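Local coordinates for ribosome-inactivating protein 3 (PDB 2PQG) that is a maize member of the ribosome-inactivating protein family of plants, also known as B-32 protein, at residues Ile36-Glu44 / Ala252-Asn261; Lys215-Ala226 / Ile238-Ile246. All coordinates share one frame; numbering follows the deposited sequence.

Interaction 1. Residues Ile36-Glu44 / Ala252-Asn261; sequences IFQPVLPPE and AARIVALVKN
The side-chain amide of Asn261 reaches across to the backbone of Leu41, ND2 lying 3.0 Å from O, nearly in line with the C=O bond but with the N-H bent to 142°. A water ties the backbone of Asn261 as well, accepting from its N and donating to Pro42 O. With CG placed opposite its own backbone N, the Asn261 side chain crosses Val40 at about a right angle, and CG sits 3.4 Å from Val40 CG1. The backbones run parallel here and form a single bridge between Val40 and Val259: Val259 N donates to Pro39 O at 3.2 Å, and Val259 O accepts from Leu41 N at 3.1 Å, the latter almost straight at 172°. At the other end Gln38, bent at chi2 (89°), folds its amide back so that NE2 donates to Val256 O at 3.1 Å from above the carbonyl plane, while Val256 CG2 presses close to the same nitrogen. Pro39 CB meets Leu258 CD2 at 3.8 Å, and Val40 CG2 meets Val259 CG2. Ala253 CB lies at the edge of the Phe37 ring. Lys260 NZ and Glu44 OE1 form a salt bridge at 3.4 Å, its hydrogen bond weak; OE1 also takes a weak bond from Asn71. Amides of Gln38 and Asn261 thus extend a one-residue bridge at either end, so that side chains continue the backbone pairing of two segments that form no regular sheet.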
ATOM      1  N   ILE A  36      13.758  19.383  -7.378  1.00 36.60           N
ATOM      2  CA  ILE A  36      12.809  18.294  -7.182  1.00 34.13           C
ATOM      3  C   ILE A  36      11.518  18.861  -6.580  1.00 34.74           C
ATOM      4  O   ILE A  36      11.478  19.212  -5.399  1.00 32.49           O
ATOM      5  CB  ILE A  36      13.396  17.212  -6.233  1.00 29.16           C
ATOM      6  CG1 ILE A  36      14.709  16.679  -6.807  1.00 25.86           C
ATOM      7  CG2 ILE A  36      12.416  16.060  -6.072  1.00 29.86           C
ATOM      8  CD1 ILE A  36      15.324  15.525  -6.016  1.00 18.34           C
ATOM      9  N   PHE A  37      10.472  18.959  -7.397  1.00 34.32           N
ATOM     10  CA  PHE A  37       9.190  19.485  -6.944  1.00 37.38           C
ATOM     11  C   PHE A  37       8.651  18.746  -5.718  1.00 36.41           C
ATOM     12  O   PHE A  37       8.260  19.374  -4.740  1.00 39.98           O
ATOM     13  CB  PHE A  37       8.156  19.408  -8.072  1.00 43.19           C
ATOM     14  CG  PHE A  37       8.436  20.332  -9.227  1.00 53.33           C
ATOM     15  CD1 PHE A  37       7.998  20.004 -10.511  1.00 57.17           C
ATOM     16  CD2 PHE A  37       9.116  21.537  -9.037  1.00 56.94           C
ATOM     17  CE1 PHE A  37       8.232  20.859 -11.594  1.00 60.41           C
ATOM     18  CE2 PHE A  37       9.357  22.402 -10.110  1.00 59.86           C
ATOM     19  CZ  PHE A  37       8.913  22.060 -11.392  1.00 62.05           C
ATOM     20  N   GLN A  38       8.635  17.416  -5.765  1.00 33.30           N
ATOM     21  CA  GLN A  38       8.121  16.623  -4.654  1.00 27.96           C
ATOM     22  C   GLN A  38       9.047  16.543  -3.453  1.00 26.93           C
ATOM     23  O   GLN A  38      10.265  16.588  -3.589  1.00 28.43           O
ATOM     24  CB  GLN A  38       7.844  15.181  -5.090  1.00 30.67           C
ATOM     25  CG  GLN A  38       6.957  15.025  -6.300  1.00 36.38           C
ATOM     26  CD  GLN A  38       7.736  15.034  -7.597  1.00 35.00           C
ATOM     27  OE1 GLN A  38       8.926  15.360  -7.623  1.00 32.55           O
ATOM     28  NE2 GLN A  38       7.064  14.683  -8.688  1.00 32.51           N
ATOM     29  N   PRO A  39       8.468  16.438  -2.248  1.00 24.13           N
ATOM     30  CA  PRO A  39       9.263  16.333  -1.028  1.00 21.20           C
ATOM     31  C   PRO A  39      10.013  15.005  -1.080  1.00 19.29           C
ATOM     32  O   PRO A  39       9.503  14.024  -1.622  1.00 15.03           O
ATOM     33  CB  PRO A  39       8.205  16.340   0.069  1.00 21.10           C
ATOM     34  CG  PRO A  39       7.185  17.252  -0.480  1.00 21.63           C
ATOM     35  CD  PRO A  39       7.079  16.809  -1.925  1.00 24.92           C
ATOM     36  N   VAL A  40      11.213  14.981  -0.510  1.00 20.04           N
ATOM     37  CA  VAL A  40      12.039  13.780  -0.487  1.00 20.20           C
ATOM     38  C   VAL A  40      11.903  13.101   0.874  1.00 24.16           C
ATOM     39  O   VAL A  40      12.192  13.711   1.911  1.00 25.56           O
ATOM     40  CB  VAL A  40      13.516  14.135  -0.724  1.00 17.11           C
ATOM     41  CG1 VAL A  40      14.334  12.869  -0.911  1.00 16.86           C
ATOM     42  CG2 VAL A  40      13.635  15.034  -1.933  1.00 15.43           C
ATOM     43  N   LEU A  41      11.467  11.842   0.864  1.00 22.01           N
ATOM     44  CA  LEU A  41      11.275  11.078   2.091  1.00 23.23           C
ATOM     45  C   LEU A  41      12.587  10.825   2.825  1.00 27.22           C
ATOM     46  O   LEU A  41      13.665  10.961   2.248  1.00 30.85           O
ATOM     47  CB  LEU A  41      10.603   9.744   1.773  1.00 16.30           C
ATOM     48  CG  LEU A  41       9.195   9.856   1.194  1.00 16.94           C
ATOM     49  CD1 LEU A  41       8.727   8.487   0.745  1.00 20.67           C
ATOM     50  CD2 LEU A  41       8.250  10.431   2.222  1.00 12.71           C
ATOM     51  N   PRO A  42      12.511  10.462   4.119  1.00 29.82           N
ATOM     52  CA  PRO A  42      13.724  10.194   4.899  1.00 28.20           C
ATOM     53  C   PRO A  42      14.534   9.073   4.250  1.00 29.25           C
ATOM     54  O   PRO A  42      13.966   8.159   3.657  1.00 28.69           O
ATOM     55  CB  PRO A  42      13.168   9.778   6.258  1.00 28.84           C
ATOM     56  CG  PRO A  42      11.854  10.510   6.335  1.00 25.22           C
ATOM     57  CD  PRO A  42      11.303  10.332   4.958  1.00 25.80           C
ATOM     58  N   PRO A  43      15.874   9.129   4.350  1.00 32.00           N
ATOM     59  CA  PRO A  43      16.707   8.080   3.751  1.00 31.33           C
ATOM     60  C   PRO A  43      16.404   6.712   4.334  1.00 32.93           C
ATOM     61  O   PRO A  43      16.168   6.572   5.535  1.00 32.05           O
ATOM     62  CB  PRO A  43      18.129   8.546   4.059  1.00 30.35           C
ATOM     63  CG  PRO A  43      17.960   9.332   5.324  1.00 30.28           C
ATOM     64  CD  PRO A  43      16.710  10.125   5.040  1.00 31.83           C
ATOM     65  N   GLU A  44      16.415   5.702   3.472  1.00 34.31           N
ATOM     66  CA  GLU A  44      16.122   4.349   3.896  1.00 36.03           C
ATOM     67  C   GLU A  44      17.257   3.727   4.697  1.00 37.01           C
ATOM     68  O   GLU A  44      18.428   3.992   4.442  1.00 38.00           O
ATOM     69  CB  GLU A  44      15.802   3.489   2.674  1.00 37.77           C
ATOM     70  CG  GLU A  44      15.301   2.102   3.028  1.00 46.97           C
ATOM     71  CD  GLU A  44      14.460   1.495   1.933  1.00 50.63           C
ATOM     72  OE1 GLU A  44      13.539   2.191   1.448  1.00 51.93           O
ATOM     73  OE2 GLU A  44      14.713   0.325   1.568  1.00 53.92           O
ATOM     74  N   ALA A 252       5.882  14.190 -14.565  1.00 32.50           N
ATOM     75  CA  ALA A 252       6.217  13.430 -13.378  1.00 31.36           C
ATOM     76  C   ALA A 252       5.585  14.076 -12.147  1.00 33.29           C
ATOM     77  O   ALA A 252       5.222  13.381 -11.196  1.00 33.73           O
ATOM     78  CB  ALA A 252       7.729  13.351 -13.218  1.00 25.88           C
ATOM     79  N   ALA A 253       5.447  15.400 -12.168  1.00 32.26           N
ATOM     80  CA  ALA A 253       4.858  16.116 -11.044  1.00 33.31           C
ATOM     81  C   ALA A 253       3.353  15.859 -10.948  1.00 36.77           C
ATOM     82  O   ALA A 253       2.724  16.103  -9.914  1.00 38.19           O
ATOM     83  CB  ALA A 253       5.132  17.610 -11.170  1.00 32.42           C
ATOM     84  N   ARG A 254       2.765  15.358 -12.020  1.00 39.31           N
ATOM     85  CA  ARG A 254       1.331  15.063 -12.041  1.00 41.12           C
ATOM     86  C   ARG A 254       1.096  13.610 -11.641  1.00 41.14           C
ATOM     87  O   ARG A 254      -0.051  13.150 -11.569  1.00 43.13           O
ATOM     88  CB  ARG A 254       0.790  15.239 -13.452  1.00 44.41           C
ATOM     89  CG  ARG A 254       0.345  16.630 -13.811  1.00 50.18           C
ATOM     90  CD  ARG A 254      -1.087  16.638 -14.330  1.00 60.70           C
ATOM     91  NE  ARG A 254      -2.063  16.347 -13.279  1.00 66.56           N
ATOM     92  CZ  ARG A 254      -3.383  16.410 -13.442  1.00 71.82           C
ATOM     93  NH1 ARG A 254      -3.893  16.755 -14.618  1.00 76.93           N
ATOM     94  NH2 ARG A 254      -4.195  16.135 -12.429  1.00 71.64           N
ATOM     95  N   ILE A 255       2.173  12.908 -11.315  1.00 39.76           N
ATOM     96  CA  ILE A 255       2.132  11.485 -11.055  1.00 35.31           C
ATOM     97  C   ILE A 255       2.579  11.033  -9.680  1.00 33.95           C
ATOM     98  O   ILE A 255       1.868  10.295  -9.006  1.00 37.81           O
ATOM     99  CB  ILE A 255       3.001  10.806 -12.151  1.00 32.41           C
ATOM    100  CG1 ILE A 255       2.331  10.929 -13.527  1.00 30.73           C
ATOM    101  CG2 ILE A 255       3.292   9.367 -11.815  1.00 29.70           C
ATOM    102  CD1 ILE A 255       3.165  10.371 -14.664  1.00 37.77           C
ATOM    103  N   VAL A 256       3.788  11.439  -9.310  1.00 30.42           N
ATOM    104  CA  VAL A 256       4.327  11.095  -8.001  1.00 29.24           C
ATOM    105  C   VAL A 256       4.226  12.307  -7.085  1.00 26.47           C
ATOM    106  O   VAL A 256       4.480  13.440  -7.495  1.00 26.52           O
ATOM    107  CB  VAL A 256       5.801  10.642  -8.064  1.00 29.51           C
ATOM    108  CG1 VAL A 256       5.875   9.199  -8.527  1.00 32.69           C
ATOM    109  CG2 VAL A 256       6.577  11.543  -9.004  1.00 30.73           C
ATOM    110  N   ALA A 257       3.840  12.060  -5.838  1.00 25.12           N
ATOM    111  CA  ALA A 257       3.688  13.124  -4.854  1.00 20.40           C
ATOM    112  C   ALA A 257       4.900  13.167  -3.938  1.00 19.14           C
ATOM    113  O   ALA A 257       5.352  14.240  -3.558  1.00 18.92           O
ATOM    114  CB  ALA A 257       2.409  12.907  -4.036  1.00 13.97           C
ATOM    115  N   LEU A 258       5.432  11.998  -3.596  1.00 18.67           N
ATOM    116  CA  LEU A 258       6.599  11.918  -2.728  1.00 21.56           C
ATOM    117  C   LEU A 258       7.653  10.985  -3.324  1.00 24.58           C
ATOM    118  O   LEU A 258       7.356   9.834  -3.659  1.00 24.84           O
ATOM    119  CB  LEU A 258       6.189  11.407  -1.349  1.00 22.25           C
ATOM    120  CG  LEU A 258       5.135  12.214  -0.588  1.00 24.80           C
ATOM    121  CD1 LEU A 258       4.614  11.375   0.575  1.00 26.67           C
ATOM    122  CD2 LEU A 258       5.723  13.532  -0.102  1.00 21.59           C
ATOM    123  N   VAL A 259       8.888  11.471  -3.448  1.00 24.36           N
ATOM    124  CA  VAL A 259       9.942  10.645  -4.015  1.00 21.90           C
ATOM    125  C   VAL A 259      10.856  10.005  -2.998  1.00 23.04           C
ATOM    126  O   VAL A 259      11.105  10.538  -1.916  1.00 22.49           O
ATOM    127  CB  VAL A 259      10.822  11.424  -5.006  1.00 21.22           C
ATOM    128  CG1 VAL A 259       9.974  11.931  -6.147  1.00 22.90           C
ATOM    129  CG2 VAL A 259      11.534  12.556  -4.298  1.00 22.04           C
ATOM    130  N   LYS A 260      11.358   8.841  -3.388  1.00 24.63           N
ATOM    131  CA  LYS A 260      12.269   8.050  -2.587  1.00 24.72           C
ATOM    132  C   LYS A 260      13.651   8.715  -2.577  1.00 27.71           C
ATOM    133  O   LYS A 260      14.229   9.002  -3.637  1.00 26.48           O
ATOM    134  CB  LYS A 260      12.344   6.659  -3.192  1.00 22.07           C
ATOM    135  CG  LYS A 260      13.078   5.641  -2.374  1.00 21.84           C
ATOM    136  CD  LYS A 260      12.723   4.269  -2.904  1.00 29.32           C
ATOM    137  CE  LYS A 260      13.464   3.173  -2.180  1.00 31.25           C
ATOM    138  NZ  LYS A 260      14.554   3.740  -1.351  1.00 33.60           N
ATOM    139  N   ASN A 261      14.157   8.965  -1.372  1.00 26.33           N
ATOM    140  CA  ASN A 261      15.451   9.603  -1.186  1.00 27.48           C
ATOM    141  C   ASN A 261      16.589   8.775  -1.757  1.00 29.06           C
ATOM    142  O   ASN A 261      16.808   7.634  -1.340  1.00 28.15           O
ATOM    143  CB  ASN A 261      15.729   9.827   0.300  1.00 27.84           C
ATOM    144  CG  ASN A 261      16.738  10.947   0.549  1.00 27.86           C
ATOM    145  OD1 ASN A 261      17.670  11.165  -0.237  1.00 29.21           O
ATOM    146  ND2 ASN A 261      16.558  11.653   1.662  1.00 22.67           N
TER
HETATM  147  O   HOH W   1      13.850   7.143   0.965  1.00 45.64           O

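Interaction 2. Residues Lys215-Ala226 / Ile238-Ile246; sequences KQVQKWDRISKA and IPDMQKLGI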
ATOM      1  N   LYS A 215       1.667   0.227 -14.014  1.00 24.93           N
ATOM      2  CA  LYS A 215       3.068   0.077 -14.378  1.00 26.13           C
ATOM      3  C   LYS A 215       3.956   1.172 -13.804  1.00 23.12           C
ATOM      4  O   LYS A 215       5.105   0.923 -13.463  1.00 24.22           O
ATOM      5  CB  LYS A 215       3.214   0.018 -15.893  1.00 27.83           C
ATOM      6  CG  LYS A 215       3.192  -1.388 -16.443  1.00 29.80           C
ATOM      7  CD  LYS A 215       2.632  -1.367 -17.842  1.00 38.04           C
ATOM      8  CE  LYS A 215       2.966  -2.626 -18.629  1.00 45.41           C
ATOM      9  NZ  LYS A 215       2.325  -2.574 -19.985  1.00 44.89           N
ATOM     10  N   GLN A 216       3.428   2.382 -13.697  1.00 24.94           N
ATOM     11  CA  GLN A 216       4.200   3.482 -13.147  1.00 26.27           C
ATOM     12  C   GLN A 216       4.313   3.273 -11.649  1.00 27.09           C
ATOM     13  O   GLN A 216       5.375   3.472 -11.056  1.00 26.83           O
ATOM     14  CB  GLN A 216       3.496   4.796 -13.415  1.00 26.32           C
ATOM     15  CG  GLN A 216       3.085   4.957 -14.843  1.00 26.84           C
ATOM     16  CD  GLN A 216       2.304   6.218 -15.047  1.00 30.48           C
ATOM     17  OE1 GLN A 216       1.218   6.387 -14.485  1.00 33.52           O
ATOM     18  NE2 GLN A 216       2.852   7.130 -15.843  1.00 30.12           N
ATOM     19  N   VAL A 217       3.198   2.878 -11.044  1.00 25.96           N
ATOM     20  CA  VAL A 217       3.154   2.627  -9.612  1.00 25.34           C
ATOM     21  C   VAL A 217       4.241   1.634  -9.221  1.00 26.19           C
ATOM     22  O   VAL A 217       4.911   1.798  -8.192  1.00 29.13           O
ATOM     23  CB  VAL A 217       1.778   2.052  -9.187  1.00 24.21           C
ATOM     24  CG1 VAL A 217       1.863   1.464  -7.787  1.00 22.70           C
ATOM     25  CG2 VAL A 217       0.735   3.143  -9.221  1.00 25.58           C
ATOM     26  N   GLN A 218       4.411   0.608 -10.045  1.00 24.02           N
ATOM     27  CA  GLN A 218       5.400  -0.420  -9.782  1.00 22.10           C
ATOM     28  C   GLN A 218       6.817   0.053 -10.033  1.00 25.01           C
ATOM     29  O   GLN A 218       7.762  -0.670  -9.741  1.00 30.79           O
ATOM     30  CB  GLN A 218       5.119  -1.658 -10.628  1.00 20.07           C
ATOM     31  CG  GLN A 218       3.893  -2.438 -10.186  1.00 18.34           C
ATOM     32  CD  GLN A 218       3.792  -3.786 -10.863  1.00 14.44           C
ATOM     33  OE1 GLN A 218       3.211  -3.915 -11.938  1.00 15.85           O
ATOM     34  NE2 GLN A 218       4.379  -4.798 -10.240  1.00 11.22           N
ATOM     35  N   LYS A 219       6.972   1.259 -10.572  1.00 23.98           N
ATOM     36  CA  LYS A 219       8.303   1.792 -10.850  1.00 22.69           C
ATOM     37  C   LYS A 219       8.615   3.020 -10.007  1.00 24.71           C
ATOM     38  O   LYS A 219       9.424   3.866 -10.392  1.00 25.64           O
ATOM     39  CB  LYS A 219       8.442   2.131 -12.341  1.00 24.07           C
ATOM     40  CG  LYS A 219       8.614   0.922 -13.244  1.00 21.56           C
ATOM     41  CD  LYS A 219       9.882   0.177 -12.899  1.00 17.44           C
ATOM     42  CE  LYS A 219      10.116  -0.999 -13.833  1.00 21.40           C
ATOM     43  NZ  LYS A 219       9.146  -2.108 -13.643  1.00 20.99           N
ATOM     44  N   TRP A 220       7.976   3.106  -8.844  1.00 23.62           N
ATOM     45  CA  TRP A 220       8.171   4.225  -7.935  1.00 21.12           C
ATOM     46  C   TRP A 220       9.632   4.572  -7.704  1.00 23.29           C
ATOM     47  O   TRP A 220       9.986   5.751  -7.639  1.00 20.03           O
ATOM     48  CB  TRP A 220       7.537   3.918  -6.582  1.00 20.62           C
ATOM     49  CG  TRP A 220       7.606   5.065  -5.620  1.00 12.63           C
ATOM     50  CD1 TRP A 220       7.029   6.292  -5.776  1.00 11.05           C
ATOM     51  CD2 TRP A 220       8.277   5.092  -4.348  1.00  9.31           C
ATOM     52  NE1 TRP A 220       7.283   7.076  -4.677  1.00 12.69           N
ATOM     53  CE2 TRP A 220       8.030   6.367  -3.785  1.00 10.10           C
ATOM     54  CE3 TRP A 220       9.019   4.157  -3.622  1.00 13.46           C
ATOM     55  CZ2 TRP A 220       8.553   6.742  -2.532  1.00  9.17           C
ATOM     56  CZ3 TRP A 220       9.531   4.538  -2.371  1.00 14.37           C
ATOM     57  CH2 TRP A 220       9.277   5.815  -1.837  1.00  5.58           C
ATOM     58  N   ASP A 221      10.466   3.544  -7.554  1.00 25.88           N
ATOM     59  CA  ASP A 221      11.897   3.730  -7.309  1.00 29.98           C
ATOM     60  C   ASP A 221      12.560   4.349  -8.496  1.00 26.93           C
ATOM     61  O   ASP A 221      13.440   5.200  -8.372  1.00 27.26           O
ATOM     62  CB  ASP A 221      12.600   2.399  -7.056  1.00 36.81           C
ATOM     63  CG  ASP A 221      12.262   1.807  -5.716  1.00 46.46           C
ATOM     64  OD1 ASP A 221      12.917   0.818  -5.325  1.00 51.05           O
ATOM     65  OD2 ASP A 221      11.338   2.327  -5.054  1.00 53.40           O
ATOM     66  N   ARG A 222      12.140   3.887  -9.659  1.00 26.03           N
ATOM     67  CA  ARG A 222      12.712   4.372 -10.881  1.00 26.99           C
ATOM     68  C   ARG A 222      12.339   5.804 -11.163  1.00 24.51           C
ATOM     69  O   ARG A 222      13.200   6.595 -11.546  1.00 20.37           O
ATOM     70  CB  ARG A 222      12.307   3.488 -12.039  1.00 26.16           C
ATOM     71  CG  ARG A 222      13.209   3.698 -13.206  1.00 34.16           C
ATOM     72  CD  ARG A 222      13.266   2.470 -14.043  1.00 41.29           C
ATOM     73  NE  ARG A 222      12.235   2.472 -15.070  1.00 48.13           N
ATOM     74  CZ  ARG A 222      11.848   1.380 -15.713  1.00 50.15           C
ATOM     75  NH1 ARG A 222      12.413   0.215 -15.412  1.00 48.77           N
ATOM     76  NH2 ARG A 222      10.916   1.454 -16.661  1.00 47.10           N
ATOM     77  N   ILE A 223      11.069   6.160 -10.988  1.00 24.97           N
ATOM     78  CA  ILE A 223      10.722   7.543 -11.248  1.00 25.50           C
ATOM     79  C   ILE A 223      11.248   8.443 -10.128  1.00 25.25           C
ATOM     80  O   ILE A 223      11.337   9.658 -10.289  1.00 25.24           O
ATOM     81  CB  ILE A 223       9.196   7.749 -11.539  1.00 25.78           C
ATOM     82  CG1 ILE A 223       8.677   8.962 -10.779  1.00 28.39           C
ATOM     83  CG2 ILE A 223       8.412   6.485 -11.303  1.00 25.17           C
ATOM     84  CD1 ILE A 223       8.035   9.967 -11.687  1.00 30.51           C
ATOM     85  N   SER A 224      11.637   7.843  -9.005  1.00 26.01           N
ATOM     86  CA  SER A 224      12.214   8.621  -7.917  1.00 25.32           C
ATOM     87  C   SER A 224      13.648   8.943  -8.325  1.00 27.00           C
ATOM     88  O   SER A 224      14.125  10.049  -8.090  1.00 29.59           O
ATOM     89  CB  SER A 224      12.210   7.835  -6.609  1.00 24.78           C
ATOM     90  OG  SER A 224      10.911   7.806  -6.059  1.00 25.05           O
ATOM     91  N   LYS A 225      14.330   7.974  -8.934  1.00 27.26           N
ATOM     92  CA  LYS A 225      15.702   8.182  -9.397  1.00 28.70           C
ATOM     93  C   LYS A 225      15.710   9.252 -10.491  1.00 28.09           C
ATOM     94  O   LYS A 225      16.574  10.130 -10.511  1.00 29.74           O
ATOM     95  CB  LYS A 225      16.296   6.875  -9.929  1.00 29.12           C
ATOM     96  CG  LYS A 225      16.519   5.828  -8.843  1.00 33.78           C
ATOM     97  CD  LYS A 225      17.268   4.583  -9.332  1.00 32.47           C
ATOM     98  CE  LYS A 225      17.671   3.730  -8.136  1.00 31.88           C
ATOM     99  NZ  LYS A 225      18.639   2.656  -8.474  1.00 35.47           N
ATOM    100  N   ALA A 226      14.738   9.180 -11.396  1.00 26.68           N
ATOM    101  CA  ALA A 226      14.627  10.164 -12.462  1.00 26.94           C
ATOM    102  C   ALA A 226      14.376  11.536 -11.848  1.00 28.78           C
ATOM    103  O   ALA A 226      14.876  12.546 -12.345  1.00 30.31           O
ATOM    104  CB  ALA A 226      13.487   9.798 -13.410  1.00 24.72           C
ATOM    105  N   ILE A 238      14.622  10.373 -20.628  1.00 40.48           N
ATOM    106  CA  ILE A 238      14.742   9.159 -19.840  1.00 40.20           C
ATOM    107  C   ILE A 238      13.978   7.976 -20.398  1.00 40.30           C
ATOM    108  O   ILE A 238      12.757   7.891 -20.253  1.00 38.80           O
ATOM    109  CB  ILE A 238      14.266   9.441 -18.402  1.00 40.55           C
ATOM    110  CG1 ILE A 238      14.896  10.750 -17.895  1.00 36.42           C
ATOM    111  CG2 ILE A 238      14.627   8.292 -17.476  1.00 40.70           C
ATOM    112  CD1 ILE A 238      15.015  10.828 -16.381  1.00 36.14           C
ATOM    113  N   PRO A 239      14.701   7.032 -20.998  1.00 42.58           N
ATOM    114  CA  PRO A 239      14.094   5.836 -21.589  1.00 43.66           C
ATOM    115  C   PRO A 239      13.122   5.161 -20.642  1.00 41.08           C
ATOM    116  O   PRO A 239      11.947   4.990 -20.965  1.00 39.51           O
ATOM    117  CB  PRO A 239      15.299   4.952 -21.909  1.00 47.28           C
ATOM    118  CG  PRO A 239      16.287   5.327 -20.847  1.00 49.74           C
ATOM    119  CD  PRO A 239      16.128   6.827 -20.699  1.00 46.81           C
ATOM    120  N   ASP A 240      13.621   4.780 -19.474  1.00 40.47           N
ATOM    121  CA  ASP A 240      12.800   4.119 -18.469  1.00 37.88           C
ATOM    122  C   ASP A 240      11.544   4.928 -18.154  1.00 35.69           C
ATOM    123  O   ASP A 240      10.543   4.374 -17.697  1.00 31.99           O
ATOM    124  CB  ASP A 240      13.609   3.909 -17.186  1.00 38.41           C
ATOM    125  CG  ASP A 240      14.673   2.846 -17.333  1.00 40.68           C
ATOM    126  OD1 ASP A 240      15.505   2.700 -16.412  1.00 44.17           O
ATOM    127  OD2 ASP A 240      14.670   2.149 -18.366  1.00 45.81           O
ATOM    128  N   MET A 241      11.602   6.235 -18.410  1.00 34.11           N
ATOM    129  CA  MET A 241      10.479   7.124 -18.147  1.00 32.26           C
ATOM    130  C   MET A 241       9.498   7.220 -19.309  1.00 34.16           C
ATOM    131  O   MET A 241       8.280   7.156 -19.094  1.00 32.48           O
ATOM    132  CB  MET A 241      10.985   8.518 -17.779  1.00 28.33           C
ATOM    133  CG  MET A 241      11.468   8.636 -16.347  1.00 29.00           C
ATOM    134  SD  MET A 241      10.259   8.067 -15.119  1.00 31.04           S
ATOM    135  CE  MET A 241      11.152   6.663 -14.455  1.00 26.74           C
ATOM    136  N   GLN A 242      10.023   7.409 -20.526  1.00 36.96           N
ATOM    137  CA  GLN A 242       9.177   7.499 -21.715  1.00 37.76           C
ATOM    138  C   GLN A 242       8.598   6.120 -21.965  1.00 35.46           C
ATOM    139  O   GLN A 242       7.535   5.970 -22.573  1.00 33.38           O
ATOM    140  CB  GLN A 242       9.995   8.021 -22.904  1.00 42.90           C
ATOM    141  CG  GLN A 242      11.344   7.385 -23.054  1.00 51.24           C
ATOM    142  CD  GLN A 242      12.223   8.159 -24.021  1.00 57.42           C
ATOM    143  OE1 GLN A 242      13.228   7.642 -24.516  1.00 61.21           O
ATOM    144  NE2 GLN A 242      11.855   9.412 -24.288  1.00 54.88           N
ATOM    145  N   LYS A 243       9.319   5.103 -21.514  1.00 35.04           N
ATOM    146  CA  LYS A 243       8.849   3.725 -21.569  1.00 34.38           C
ATOM    147  C   LYS A 243       7.475   3.736 -20.817  1.00 33.57           C
ATOM    148  O   LYS A 243       6.518   3.071 -21.202  1.00 33.84           O
ATOM    149  CB  LYS A 243       9.774   2.844 -20.752  1.00 37.52           C
ATOM    150  CG  LYS A 243       9.810   1.390 -21.158  1.00 41.56           C
ATOM    151  CD  LYS A 243      10.867   0.591 -20.407  1.00 46.63           C
ATOM    152  CE  LYS A 243      12.285   1.013 -20.801  1.00 46.61           C
ATOM    153  NZ  LYS A 243      13.300   0.013 -20.368  1.00 44.15           N
ATOM    154  N   LEU A 244       7.384   4.510 -19.735  1.00 29.42           N
ATOM    155  CA  LEU A 244       6.202   4.546 -18.883  1.00 27.63           C
ATOM    156  C   LEU A 244       5.165   5.598 -19.201  1.00 29.75           C
ATOM    157  O   LEU A 244       4.158   5.719 -18.495  1.00 29.62           O
ATOM    158  CB  LEU A 244       6.668   4.687 -17.430  1.00 24.00           C
ATOM    159  CG  LEU A 244       7.429   3.506 -16.801  1.00 17.75           C
ATOM    160  CD1 LEU A 244       8.219   3.956 -15.584  1.00 15.61           C
ATOM    161  CD2 LEU A 244       6.431   2.414 -16.427  1.00 19.55           C
ATOM    162  N   GLY A 245       5.418   6.347 -20.263  1.00 31.09           N
ATOM    163  CA  GLY A 245       4.512   7.409 -20.641  1.00 31.66           C
ATOM    164  C   GLY A 245       4.850   8.684 -19.864  1.00 34.49           C
ATOM    165  O   GLY A 245       3.960   9.500 -19.608  1.00 34.99           O
ATOM    166  N   ILE A 246       6.118   8.856 -19.456  1.00 35.96           N
ATOM    167  CA  ILE A 246       6.560  10.052 -18.724  1.00 37.31           C
ATOM    168  C   ILE A 246       7.795  10.559 -19.445  1.00 40.78           C
ATOM    169  O   ILE A 246       8.780   9.822 -19.657  1.00 42.49           O
ATOM    170  CB  ILE A 246       6.794   9.752 -17.255  1.00 33.97           C
ATOM    171  CG1 ILE A 246       5.657   8.853 -16.753  1.00 30.33           C
ATOM    172  CG2 ILE A 246       6.781  11.075 -16.496  1.00 28.94           C
ATOM    173  CD1 ILE A 246       5.866   8.392 -15.332  1.00 26.09           C
TER
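A salt-bridge network of Arg222, Asp240 and Lys243 joins helix 220-232 to the short helix 239-242, whose chain turns away through a Schellman motif at Gly245. Asp240 CG lies 3.3 Å above one face of the Arg222 guanidinium and Lys219 CD over the opposite face, both toward the rim. Because Asp240 OD1 is well out of the guanidinium plane, its pairing with NE at 3.5 Å is one of charges, with no N-H aimed at it. The directed bond goes instead to the backbone, NH2 to Asp240 O at 3.1 Å (154°), on a lone pair in the carbonyl plane. Lys243 NZ balances the same carboxylate weakly through OD2. Next to the charged groups, Met241, bent at chi2 (-53°) and again at chi3, brings CE to 3.4 Å from Ile223 CA, and Ala226 CB packs on Ile238 CD1 at 3.5 Å. Leu244 divides its methyls, CD1 against Lys219 CB (3.7 Å) and CD2 against Lys215 O. Gln216 NE2 gives Leu244 O a weak bond. Farther along helix 220-232, Trp230 touches both Ile238 and Met241, while Ile223 and Ile246 both rest on Ala252 of helix 249-252.

In the fold
Along the chain the order is 36-44, 215-226, 238-246 and 252-261, so interaction 2 is nested within the loop that interaction 1 closes. Their centres are 13 Å apart, on the same side of the chain's centre. Helix 220-232 serves both: its Arg222, Ile223 and Ala226 meet 238-246, while Trp220 and Ser224 turn to 252-261, where Trp220 NE1 to Leu258 O and Ser224 OG to Lys260 N, both 2.9 Å, are probable hydrogen bonds. The C-terminal segment is therefore held by helix 220-232 as well as by 36-44, which leads from helix 15-27 toward strand 51-57. This joins the C-terminal part to the N-terminal part of the fold.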